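Local coordinates for protein probable CoA-transferase alpha subunit (PDB 6COJ) that probably serves as the alpha subunit of a coenzyme A transferase family enzyme and binds a ring-bearing acyl-CoA thioester, at residues A252-A257 against E265-H270; K103-T106 against A111-E114; L131-I136 against R153-P158; V27-S32 against K212-V217. The protein carries 1 engineered substitution. One frame throughout, in Å; residues are numbered along the deposited sequence. Where two conformers were deposited one is given.

Contact 4 pairs segments 180 residues apart, and contacts 2 and 3 are nested inside the loop it closes; contact 1 follows later in the chain. Contacts 2 and 4 reach the same seven-stranded parallel sheet with their centres 24 Å apart: contact 2 uses an edge strand, 111-114, within this chain, contact 4 the inner strand 213-217. Contact 3 belongs to a separate three-stranded antiparallel sheet that meets a second copy of the protein. Contact 1 joins the loop after strand 244-247 to helix 265-274, its centre 39 Å from that of contact 3. The contacts thus tie the parallel core to its flanking segments, close a small sheet where subunits meet, and seat helix 265-274 on the loop before it.

Contact 1. Residues A252-A257 against E265-H270; sequences AHFTLA and EKFQRH
Phe254 and Phe267 meet as aromatics, with His253 completing the cluster. Phe254 CD2 comes within 3.5 Å of Phe267 CD2, approaching the edge of the Phe267 ring near its plane, while the ring planes are inclined obliquely at 54°. His253 CE1 reaches Phe267 CD2 at 3.7 Å, again obliquely. The peptide between His253 and Phe254 is cis, and Thr255 N bonds back to Ala252 O at 2.8 Å, closing a tight turn. Phe254 CG sits between the backbone N and carbonyl carbon (chi1 43°), which turns the ring to the helix, between Phe267 and Gln268.

A second kind of contact is ring against amide. Gln268 OE1 lies in the plane of the Phe254 ring at its edge, 3.5 Å from Phe254 CE1, with the amide turned 85° from the ring. That amide is fixed by Ser43 at OE1 and Leu91 O at NE2. Were Phe254 an alanine, Phe267 and Gln268 would probably lose the ring packed against them and a gap would open.

His253 ND1 and NE2 bond to Tyr296 and Asp264. The chemistry is therefore mainly apolar and aromatic, with one amide oxygen at a ring edge, while Tyr296, Asp264, Ser43 and Leu91 satisfy the polar groups.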
loop_
_atom_site.group_PDB
_atom_site.type_symbol
_atom_site.label_atom_id
_atom_site.label_comp_id
_atom_site.label_asym_id
_atom_site.label_seq_id
_atom_site.Cartn_x
_atom_site.Cartn_y
_atom_site.Cartn_z
ATOM N N ALA A 252 -5.364 24.341 7.923
ATOM C CA ALA A 252 -5.425 23.258 8.889
ATOM C C ALA A 252 -5.490 23.751 10.332
ATOM O O ALA A 252 -5.702 22.937 11.235
ATOM C CB ALA A 252 -4.240 22.301 8.704
ATOM N N HIS A 253 -5.331 25.052 10.568
ATOM C CA HIS A 253 -5.365 25.578 11.931
ATOM C C HIS A 253 -6.686 25.173 12.594
ATOM O O HIS A 253 -7.735 25.354 11.986
ATOM C CB HIS A 253 -5.245 27.103 11.904
ATOM C CG HIS A 253 -5.149 27.713 13.265
ATOM N ND1 HIS A 253 -6.259 27.993 14.036
ATOM C CD2 HIS A 253 -4.074 28.078 14.004
ATOM C CE1 HIS A 253 -5.871 28.498 15.192
ATOM N NE2 HIS A 253 -4.550 28.569 15.195
ATOM N N PHE A 254 -6.674 24.655 13.827
ATOM C CA PHE A 254 -5.543 24.671 14.750
ATOM C C PHE A 254 -4.765 23.361 14.857
ATOM O O PHE A 254 -4.042 23.158 15.834
ATOM C CB PHE A 254 -6.039 25.070 16.154
ATOM C CG PHE A 254 -7.329 24.397 16.566
ATOM C CD1 PHE A 254 -7.321 23.132 17.152
ATOM C CD2 PHE A 254 -8.552 25.028 16.366
ATOM C CE1 PHE A 254 -8.514 22.520 17.531
ATOM C CE2 PHE A 254 -9.748 24.419 16.743
ATOM C CZ PHE A 254 -9.727 23.165 17.326
ATOM N N THR A 255 -4.886 22.477 13.868
ATOM C CA THR A 255 -4.084 21.258 13.866
ATOM C C THR A 255 -2.725 21.527 13.209
ATOM O O THR A 255 -2.510 22.563 12.572
ATOM C CB THR A 255 -4.827 20.120 13.154
ATOM O OG1 THR A 255 -4.960 20.388 11.745
ATOM C CG2 THR A 255 -6.215 19.964 13.774
ATOM N N LEU A 256 -1.791 20.595 13.379
ATOM C CA LEU A 256 -0.479 20.770 12.753
ATOM C C LEU A 256 -0.556 20.507 11.246
ATOM O O LEU A 256 -1.530 19.956 10.731
ATOM C CB LEU A 256 0.589 19.908 13.437
ATOM C CG LEU A 256 0.434 18.386 13.520
ATOM C CD1 LEU A 256 0.649 17.710 12.171
ATOM C CD2 LEU A 256 1.406 17.816 14.552
ATOM N N ALA A 257 0.498 20.879 10.527
ATOM C CA ALA A 257 0.458 20.741 9.071
ATOM C C ALA A 257 1.847 20.467 8.501
ATOM O O ALA A 257 2.353 21.187 7.645
ATOM C CB ALA A 257 -0.177 21.965 8.418
ATOM N N GLU A 265 -1.123 24.925 20.039
ATOM C CA GLU A 265 -1.496 24.233 21.270
ATOM C C GLU A 265 -2.337 25.122 22.175
ATOM O O GLU A 265 -3.335 24.669 22.751
ATOM C CB GLU A 265 -0.236 23.763 22.007
ATOM C CG GLU A 265 0.640 22.777 21.227
ATOM C CD GLU A 265 0.067 21.377 21.203
ATOM O OE1 GLU A 265 0.659 20.507 20.530
ATOM O OE2 GLU A 265 -0.972 21.145 21.851
ATOM N N LYS A 266 -1.949 26.395 22.311
ATOM C CA LYS A 266 -2.702 27.314 23.156
ATOM C C LYS A 266 -4.126 27.493 22.645
ATOM O O LYS A 266 -5.077 27.535 23.435
ATOM C CB LYS A 266 -1.971 28.656 23.241
ATOM C CG LYS A 266 -0.780 28.678 24.210
ATOM C CD LYS A 266 0.518 28.242 23.557
ATOM C CE LYS A 266 1.398 27.443 24.507
ATOM N NZ LYS A 266 2.543 26.761 23.842
ATOM N N PHE A 267 -4.301 27.591 21.323
ATOM C CA PHE A 267 -5.650 27.778 20.804
ATOM C C PHE A 267 -6.473 26.509 20.918
ATOM O O PHE A 267 -7.678 26.570 21.186
ATOM C CB PHE A 267 -5.662 28.294 19.367
ATOM C CG PHE A 267 -7.019 28.773 18.940
ATOM C CD1 PHE A 267 -7.463 30.035 19.311
ATOM C CD2 PHE A 267 -7.876 27.948 18.234
ATOM C CE1 PHE A 267 -8.723 30.472 18.955
ATOM C CE2 PHE A 267 -9.140 28.383 17.872
ATOM C CZ PHE A 267 -9.566 29.650 18.239
ATOM N N GLN A 268 -5.859 25.345 20.696
ATOM C CA GLN A 268 -6.615 24.111 20.875
ATOM C C GLN A 268 -7.097 23.972 22.312
ATOM O O GLN A 268 -8.231 23.548 22.553
ATOM C CB GLN A 268 -5.806 22.890 20.456
ATOM C CG GLN A 268 -6.605 21.615 20.644
ATOM C CD GLN A 268 -5.964 20.433 19.975
ATOM O OE1 GLN A 268 -6.157 20.210 18.787
ATOM N NE2 GLN A 268 -5.219 19.663 20.742
ATOM N N ARG A 269 -6.249 24.331 23.278
ATOM C CA ARG A 269 -6.690 24.353 24.669
ATOM C C ARG A 269 -7.882 25.278 24.861
ATOM O O ARG A 269 -8.817 24.944 25.595
ATOM C CB ARG A 269 -5.542 24.740 25.597
ATOM C CG ARG A 269 -4.598 23.597 25.878
ATOM C CD ARG A 269 -3.643 23.909 27.011
ATOM N NE ARG A 269 -2.737 25.005 26.704
ATOM C CZ ARG A 269 -1.527 24.847 26.180
ATOM N NH1 ARG A 269 -1.082 23.633 25.872
ATOM N NH2 ARG A 269 -0.768 25.904 25.949
ATOM N N HIS A 270 -7.871 26.443 24.203
ATOM C CA HIS A 270 -8.991 27.374 24.319
ATOM C C HIS A 270 -10.263 26.796 23.709
ATOM O O HIS A 270 -11.356 26.944 24.274
ATOM C CB HIS A 270 -8.627 28.707 23.660
ATOM C CG HIS A 270 -9.703 29.745 23.753
ATOM N ND1 HIS A 270 -10.092 30.306 24.950
ATOM C CD2 HIS A 270 -10.466 30.323 22.799
ATOM C CE1 HIS A 270 -11.052 31.183 24.731
ATOM N NE2 HIS A 270 -11.299 31.212 23.434
#

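Contact 2. Residues K103-T106 against A111-E114; sequences KART and AVRE
Arg105 reaches from its helix to Val112 and Glu114 on the strand, and its chain tells most of the story. CB is directed neither at the strand nor away from it. The chain bends at chi2 and chi3 (-83° and -71°), and this folding brings the outer half over the valine. CD is the first atom to touch, 3.7 Å from Val112 CG1. The guanidinium then lies with one face over Val112 CG2: NH1 is 3.5 Å from that methyl, and CZ follows at 4.0 Å from it. NE and NH1 also carry hydrogen bonds to another protein's chain, NE to a polar side chain and NH1 to the backbone, so the group is gripped from beyond this subunit while its face rests on the valine.

NH2, the last atom, stands 4.1 Å from Glu114 OE1. The carboxylate is turned 82° from the guanidinium and its oxygen lies well out of that plane, so the opposite charges probably attract, but no N-H points at the oxygen. A water closes the gap: it accepts from Arg105 NH2 at 2.9 Å and donates to Glu114 OE1 at 2.7 Å. Glu114 OE1 is also bonded to Tyr86 OH, and OE2 to a polar side chain of the other protein's chain.

In the fold, helix 99-106 leads through a short loop into strand 111-114, which pairs with strand 81-86 as an edge strand of the parallel sheet within this chain. Phe147 of helix 144-148 packs on Val112, and the other protein's chain lies against both helix and strand.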
loop_
_atom_site.group_PDB
_atom_site.type_symbol
_atom_site.label_atom_id
_atom_site.label_comp_id
_atom_site.label_asym_id
_atom_site.label_seq_id
_atom_site.Cartn_x
_atom_site.Cartn_y
_atom_site.Cartn_z
ATOM N N LYS A 103 -19.464 14.879 24.418
ATOM C CA LYS A 103 -20.826 15.299 24.732
ATOM C C LYS A 103 -21.841 14.610 23.828
ATOM O O LYS A 103 -22.895 14.164 24.300
ATOM C CB LYS A 103 -20.943 16.821 24.653
ATOM C CG LYS A 103 -20.354 17.520 25.869
ATOM C CD LYS A 103 -19.977 18.969 25.584
ATOM C CE LYS A 103 -21.040 19.938 26.067
ATOM N NZ LYS A 103 -22.329 19.750 25.352
ATOM N N ALA A 104 -21.547 14.507 22.531
ATOM C CA ALA A 104 -22.465 13.821 21.627
ATOM C C ALA A 104 -22.605 12.349 21.997
ATOM O O ALA A 104 -23.701 11.780 21.914
ATOM C CB ALA A 104 -21.995 13.978 20.181
ATOM N N ARG A 105 -21.503 11.721 22.419
ATOM C CA ARG A 105 -21.533 10.312 22.805
ATOM C C ARG A 105 -22.349 10.098 24.078
ATOM O O ARG A 105 -23.221 9.217 24.130
ATOM C CB ARG A 105 -20.100 9.816 22.993
ATOM C CG ARG A 105 -19.319 9.714 21.679
ATOM C CD ARG A 105 -19.631 8.403 20.973
ATOM N NE ARG A 105 -19.032 7.282 21.681
ATOM C CZ ARG A 105 -19.614 6.104 21.877
ATOM N NH1 ARG A 105 -20.858 5.872 21.457
ATOM N NH2 ARG A 105 -18.951 5.150 22.515
ATOM N N THR A 106 -22.069 10.878 25.123
ATOM C CA THR A 106 -22.776 10.680 26.381
ATOM C C THR A 106 -24.248 11.049 26.276
ATOM O O THR A 106 -25.052 10.569 27.082
ATOM C CB THR A 106 -22.075 11.419 27.528
ATOM O OG1 THR A 106 -22.033 12.827 27.256
ATOM C CG2 THR A 106 -20.645 10.891 27.711
ATOM N N ALA A 111 -24.853 7.542 16.250
ATOM C CA ALA A 111 -24.661 6.103 16.172
ATOM C C ALA A 111 -23.219 5.883 15.753
ATOM O O ALA A 111 -22.746 6.523 14.810
ATOM C CB ALA A 111 -25.598 5.501 15.126
ATOM N N VAL A 112 -22.504 5.019 16.461
ATOM C CA VAL A 112 -21.080 4.833 16.188
ATOM C C VAL A 112 -20.811 3.465 15.582
ATOM O O VAL A 112 -21.382 2.450 16.003
ATOM C CB VAL A 112 -20.150 5.121 17.387
ATOM C CG1 VAL A 112 -20.348 6.557 17.896
ATOM C CG2 VAL A 112 -20.360 4.116 18.502
ATOM N N ARG A 113 -19.931 3.455 14.580
ATOM C CA ARG A 113 -19.297 2.229 14.111
ATOM C C ARG A 113 -17.806 2.356 14.395
ATOM O O ARG A 113 -16.967 2.436 13.483
ATOM C CB ARG A 113 -19.608 1.977 12.641
ATOM C CG ARG A 113 -21.093 1.773 12.364
ATOM C CD ARG A 113 -21.662 0.519 13.058
ATOM N NE ARG A 113 -23.087 0.373 12.784
ATOM C CZ ARG A 113 -24.048 0.865 13.557
ATOM N NH1 ARG A 113 -23.735 1.510 14.675
ATOM N NH2 ARG A 113 -25.317 0.696 13.214
ATOM N N GLU A 114 -17.493 2.404 15.685
ATOM C CA GLU A 114 -16.124 2.456 16.162
ATOM C C GLU A 114 -15.402 1.182 15.742
ATOM O O GLU A 114 -15.988 0.094 15.721
ATOM C CB GLU A 114 -16.174 2.585 17.689
ATOM C CG GLU A 114 -14.828 2.733 18.360
ATOM C CD GLU A 114 -14.959 3.122 19.817
ATOM O OE1 GLU A 114 -15.764 4.022 20.118
ATOM O OE2 GLU A 114 -14.268 2.517 20.661
HETATM O O HOH W 1 -16.025 4.866 22.619
#

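Contact 3. Residues L131-I136 against R153-P158; sequences LPFLPI and RTVTSP
Val155 bonds through its backbone to Leu169 of the middle strand 168-173, and its side chain meets Phe133 and Pro135 on the strand beyond. Leu134 and Ile136 make the matching backbone bonds to Met172 and Ile170, so the two segments are joined by way of that middle strand and meet directly only through apolar groups. CG1 of Val155 does most of the touching, 4.0 Å from Phe133 CE2 and 4.1 Å from Pro135 CB. It stands between the backbone N and the carbonyl carbon (chi1 59°), while the other methyl, CG2, comes to 4.2 Å from the same Phe133 CE2.

Phe133 extends across the middle strand, its side chain nearly at right angles to that of Val155. The methyl meets the ring obliquely. Both side chains also touch Ala171 of the middle strand.

The second subunit also packs here: its Pro135 lies on this Pro135, and Arg153 NH1 of each copy bonds Pro158 O of the other. The arrangement is that of a three-stranded antiparallel sheet in which the two outer strands, running parallel to each other, share an apolar face across the middle one, here at a contact between two copies of the protein.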
loop_
_atom_site.group_PDB
_atom_site.type_symbol
_atom_site.label_atom_id
_atom_site.label_comp_id
_atom_site.label_asym_id
_atom_site.label_seq_id
_atom_site.Cartn_x
_atom_site.Cartn_y
_atom_site.Cartn_z
ATOM N N LEU A 131 -13.698 -2.995 -4.186
ATOM C CA LEU A 131 -13.991 -4.307 -3.636
ATOM C C LEU A 131 -15.022 -4.198 -2.521
ATOM O O LEU A 131 -15.077 -3.188 -1.816
ATOM C CB LEU A 131 -12.722 -4.939 -3.060
ATOM C CG LEU A 131 -11.648 -5.264 -4.096
ATOM C CD1 LEU A 131 -10.344 -5.632 -3.420
ATOM C CD2 LEU A 131 -12.110 -6.402 -4.995
ATOM N N PRO A 132 -15.859 -5.216 -2.328
ATOM C CA PRO A 132 -16.888 -5.131 -1.274
ATOM C C PRO A 132 -16.346 -5.321 0.128
ATOM O O PRO A 132 -17.000 -4.899 1.093
ATOM C CB PRO A 132 -17.868 -6.258 -1.642
ATOM C CG PRO A 132 -17.028 -7.229 -2.457
ATOM C CD PRO A 132 -16.023 -6.395 -3.196
ATOM N N PHE A 133 -15.184 -5.950 0.276
ATOM C CA PHE A 133 -14.578 -6.160 1.577
ATOM C C PHE A 133 -13.103 -6.458 1.370
ATOM O O PHE A 133 -12.662 -6.805 0.267
ATOM C CB PHE A 133 -15.218 -7.347 2.306
ATOM C CG PHE A 133 -14.800 -8.688 1.740
ATOM C CD1 PHE A 133 -15.412 -9.200 0.606
ATOM C CD2 PHE A 133 -13.768 -9.413 2.325
ATOM C CE1 PHE A 133 -15.009 -10.408 0.062
ATOM C CE2 PHE A 133 -13.363 -10.621 1.787
ATOM C CZ PHE A 133 -13.982 -11.124 0.656
ATOM N N LEU A 134 -12.353 -6.352 2.462
ATOM C CA LEU A 134 -11.030 -6.956 2.565
ATOM C C LEU A 134 -10.952 -7.667 3.907
ATOM O O LEU A 134 -11.511 -7.180 4.899
ATOM C CB LEU A 134 -9.904 -5.906 2.480
ATOM C CG LEU A 134 -9.617 -5.319 1.096
ATOM C CD1 LEU A 134 -8.691 -4.112 1.187
ATOM C CD2 LEU A 134 -9.012 -6.402 0.182
ATOM N N PRO A 135 -10.297 -8.821 3.970
ATOM C CA PRO A 135 -10.187 -9.544 5.236
ATOM C C PRO A 135 -9.126 -8.900 6.104
ATOM O O PRO A 135 -8.134 -8.356 5.613
ATOM C CB PRO A 135 -9.718 -10.935 4.803
ATOM C CG PRO A 135 -8.912 -10.654 3.537
ATOM C CD PRO A 135 -9.648 -9.540 2.855
ATOM N N ILE A 136 -9.330 -8.992 7.416
ATOM C CA ILE A 136 -8.389 -8.422 8.371
ATOM C C ILE A 136 -8.564 -9.150 9.693
ATOM O O ILE A 136 -9.656 -9.622 10.019
ATOM C CB ILE A 136 -8.583 -6.887 8.500
ATOM C CG1 ILE A 136 -7.467 -6.243 9.331
ATOM C CG2 ILE A 136 -9.933 -6.557 9.127
ATOM C CD1 ILE A 136 -7.357 -4.708 9.182
ATOM N N ARG A 153 -19.443 -8.577 9.324
ATOM C CA ARG A 153 -19.487 -10.026 9.202
ATOM C C ARG A 153 -18.077 -10.578 9.034
ATOM O O ARG A 153 -17.123 -9.846 8.781
ATOM C CB ARG A 153 -20.381 -10.435 8.021
ATOM C CG ARG A 153 -21.834 -10.015 8.203
ATOM C CD ARG A 153 -22.663 -10.189 6.946
ATOM N NE ARG A 153 -24.056 -9.835 7.228
ATOM C CZ ARG A 153 -25.023 -9.734 6.318
ATOM N NH1 ARG A 153 -24.770 -9.950 5.035
ATOM N NH2 ARG A 153 -26.252 -9.406 6.698
ATOM N N THR A 154 -17.954 -11.896 9.176
ATOM C CA THR A 154 -16.681 -12.566 8.956
ATOM C C THR A 154 -16.635 -13.186 7.567
ATOM O O THR A 154 -17.638 -13.276 6.858
ATOM C CB THR A 154 -16.429 -13.646 10.006
ATOM O OG1 THR A 154 -17.477 -14.625 9.951
ATOM C CG2 THR A 154 -16.378 -13.035 11.395
ATOM N N VAL A 155 -15.437 -13.615 7.187
ATOM C CA VAL A 155 -15.226 -14.352 5.948
ATOM C C VAL A 155 -14.230 -15.461 6.244
ATOM O O VAL A 155 -13.235 -15.243 6.944
ATOM C CB VAL A 155 -14.736 -13.426 4.810
ATOM C CG1 VAL A 155 -13.430 -12.731 5.192
ATOM C CG2 VAL A 155 -14.577 -14.207 3.507
ATOM N N THR A 156 -14.509 -16.657 5.740
ATOM C CA THR A 156 -13.631 -17.803 5.944
ATOM C C THR A 156 -12.742 -18.033 4.727
ATOM O O THR A 156 -13.202 -17.968 3.585
ATOM C CB THR A 156 -14.468 -19.043 6.242
ATOM O OG1 THR A 156 -15.201 -18.815 7.448
ATOM C CG2 THR A 156 -13.584 -20.266 6.433
ATOM N N SER A 157 -11.464 -18.281 4.981
ATOM C CA SER A 157 -10.530 -18.575 3.905
ATOM C C SER A 157 -10.955 -19.829 3.152
ATOM O O SER A 157 -11.245 -20.854 3.782
ATOM C CB SER A 157 -9.143 -18.818 4.476
ATOM O OG SER A 157 -8.246 -19.157 3.433
ATOM N N PRO A 158 -10.962 -19.803 1.817
ATOM C CA PRO A 158 -11.172 -21.048 1.068
ATOM C C PRO A 158 -9.968 -21.963 1.089
ATOM O O PRO A 158 -10.076 -23.087 0.589
ATOM C CB PRO A 158 -11.478 -20.563 -0.356
ATOM C CG PRO A 158 -10.809 -19.249 -0.449
ATOM C CD PRO A 158 -10.812 -18.639 0.924
#

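Contact 4. Residues V27-S32 against K212-V217; sequences VGELRS and KRFVSV
Glu29 and Leu30, which follow Gly28 in the chain, pack on the Phe214 ring, and this is the tight half of the contact. Glu29 CB is 3.5 Å from Phe214 CZ, with CG behind it at 3.8 Å from the same atom, so the acidic residue contributes its aliphatic part. Leu30 CD2 lies 4.0 Å from Phe214 CE2, its side chain sliding past the ring in the opposite direction. Both approaches to the ring are oblique. Phe214 CG lies beside the backbone N, opposite the carbonyl carbon (chi1 -59°), which carries the ring off its strand toward Glu29 and Leu30. Leu181 and Ile21 touch the ring as well, and Leu30 rests on Ala179 and Leu54.

The outer half is looser. Lys212 CD rests 3.8 Å from Glu29 O, but the charged ends stay apart, with Glu29 OE2 and Lys212 NZ separated by 5.3 Å. A water donates to OE2 and makes a weak link to NZ; since Glu29 has a second conformer, this bridge is doubtful as a lasting feature. Nearby, Arg31 NH2 binds both Gly28 O at 2.7 Å and Leu30 O, tying down this turn; both oxygens lie near the guanidinium plane.

With a serine in place of Phe214, Glu29 CB and Leu30 CD2 would probably be left without the ring they pack on, and a gap would open beside the strand. Chemically, then, residues 29-30 are held to strand 213-217 by apolar packing, while the opposite charges outside it, too far apart for a salt bridge, probably add little, consistent with the second conformer of Glu29.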
loop_
_atom_site.group_PDB
_atom_site.type_symbol
_atom_site.label_atom_id
_atom_site.label_comp_id
_atom_site.label_asym_id
_atom_site.label_seq_id
_atom_site.Cartn_x
_atom_site.Cartn_y
_atom_site.Cartn_z
ATOM N N VAL A 27 -18.263 23.350 -0.204
ATOM C CA VAL A 27 -19.328 22.855 0.660
ATOM C C VAL A 27 -20.672 22.913 -0.053
ATOM O O VAL A 27 -21.559 22.090 0.214
ATOM C CB VAL A 27 -19.294 23.593 2.011
ATOM C CG1 VAL A 27 -20.512 23.241 2.883
ATOM C CG2 VAL A 27 -17.992 23.235 2.725
ATOM N N GLY A 28 -20.829 23.846 -0.997
ATOM C CA GLY A 28 -22.027 23.912 -1.820
ATOM C C GLY A 28 -22.251 22.690 -2.694
ATOM O O GLY A 28 -23.366 22.493 -3.193
ATOM N N GLU A 29 -21.214 21.883 -2.919
ATOM C CA GLU A 29 -21.333 20.621 -3.638
ATOM C C GLU A 29 -21.733 19.465 -2.735
ATOM O O GLU A 29 -22.033 18.374 -3.240
ATOM C CB GLU A 29 -20.003 20.267 -4.312
ATOM C CG GLU A 29 -19.608 21.192 -5.445
ATOM C CD GLU A 29 -20.702 21.323 -6.482
ATOM O OE1 GLU A 29 -21.235 22.439 -6.653
ATOM O OE2 GLU A 29 -21.039 20.304 -7.118
ATOM N N LEU A 30 -21.713 19.663 -1.422
ATOM C CA LEU A 30 -22.103 18.635 -0.471
ATOM C C LEU A 30 -23.595 18.737 -0.182
ATOM O O LEU A 30 -24.234 19.760 -0.438
ATOM C CB LEU A 30 -21.305 18.780 0.823
ATOM C CG LEU A 30 -19.789 18.834 0.631
ATOM C CD1 LEU A 30 -19.115 19.070 1.974
ATOM C CD2 LEU A 30 -19.263 17.549 -0.035
ATOM N N ARG A 31 -24.150 17.650 0.343
ATOM C CA ARG A 31 -25.573 17.584 0.626
ATOM C C ARG A 31 -25.785 16.900 1.964
ATOM O O ARG A 31 -25.014 16.018 2.356
ATOM C CB ARG A 31 -26.328 16.790 -0.448
ATOM C CG ARG A 31 -26.153 17.307 -1.862
ATOM C CD ARG A 31 -26.907 18.611 -2.057
ATOM N NE ARG A 31 -26.891 19.047 -3.449
ATOM C CZ ARG A 31 -26.032 19.930 -3.946
ATOM N NH1 ARG A 31 -26.090 20.267 -5.226
ATOM N NH2 ARG A 31 -25.121 20.483 -3.158
ATOM N N SER A 32 -26.846 17.308 2.657
ATOM C CA SER A 32 -27.214 16.627 3.886
ATOM C C SER A 32 -27.420 15.145 3.601
ATOM O O SER A 32 -27.882 14.762 2.521
ATOM C CB SER A 32 -28.484 17.246 4.477
ATOM O OG SER A 32 -28.236 18.580 4.900
ATOM N N LYS A 212 -16.882 12.526 -4.740
ATOM C CA LYS A 212 -16.526 13.936 -4.897
ATOM C C LYS A 212 -15.381 14.262 -3.948
ATOM O O LYS A 212 -15.465 13.972 -2.753
ATOM C CB LYS A 212 -17.710 14.840 -4.542
ATOM C CG LYS A 212 -18.969 14.628 -5.352
ATOM C CD LYS A 212 -20.090 15.508 -4.789
ATOM C CE LYS A 212 -21.468 15.061 -5.248
ATOM N NZ LYS A 212 -21.593 15.077 -6.730
ATOM N N ARG A 213 -14.311 14.861 -4.468
ATOM C CA ARG A 213 -13.074 15.005 -3.714
ATOM C C ARG A 213 -12.652 16.466 -3.695
ATOM O O ARG A 213 -12.431 17.066 -4.752
ATOM C CB ARG A 213 -11.975 14.153 -4.347
ATOM C CG ARG A 213 -12.099 12.656 -4.076
ATOM C CD ARG A 213 -13.119 11.965 -4.965
ATOM N NE ARG A 213 -12.827 12.142 -6.388
ATOM C CZ ARG A 213 -12.002 11.362 -7.079
ATOM N NH1 ARG A 213 -11.383 10.357 -6.477
ATOM N NH2 ARG A 213 -11.807 11.584 -8.368
ATOM N N PHE A 214 -12.521 17.031 -2.498
ATOM C CA PHE A 214 -12.110 18.421 -2.340
ATOM C C PHE A 214 -10.830 18.470 -1.526
ATOM O O PHE A 214 -10.769 17.909 -0.426
ATOM C CB PHE A 214 -13.236 19.234 -1.702
ATOM C CG PHE A 214 -14.478 19.205 -2.520
ATOM C CD1 PHE A 214 -14.566 19.953 -3.677
ATOM C CD2 PHE A 214 -15.499 18.319 -2.208
ATOM C CE1 PHE A 214 -15.681 19.879 -4.472
ATOM C CE2 PHE A 214 -16.627 18.244 -2.998
ATOM C CZ PHE A 214 -16.714 19.025 -4.134
ATOM N N VAL A 215 -9.799 19.105 -2.085
ATOM C CA VAL A 215 -8.518 19.283 -1.406
ATOM C C VAL A 215 -8.309 20.771 -1.186
ATOM O O VAL A 215 -8.369 21.562 -2.136
ATOM C CB VAL A 215 -7.336 18.660 -2.173
ATOM C CG1 VAL A 215 -7.194 19.232 -3.572
ATOM C CG2 VAL A 215 -6.045 18.848 -1.387
ATOM N N SER A 216 -8.118 21.161 0.066
ATOM C CA SER A 216 -7.610 22.490 0.351
ATOM C C SER A 216 -6.092 22.400 0.477
ATOM O O SER A 216 -5.556 21.380 0.915
ATOM C CB SER A 216 -8.274 23.085 1.603
ATOM O OG SER A 216 -8.110 22.253 2.741
ATOM N N VAL A 217 -5.396 23.450 0.039
ATOM C CA VAL A 217 -3.936 23.463 0.069
ATOM C C VAL A 217 -3.464 24.790 0.638
ATOM O O VAL A 217 -4.135 25.817 0.502
ATOM C CB VAL A 217 -3.282 23.224 -1.318
ATOM C CG1 VAL A 217 -3.601 21.840 -1.828
ATOM C CG2 VAL A 217 -3.747 24.282 -2.307
HETATM O O HOH W 2 -19.451 17.801 -7.101
#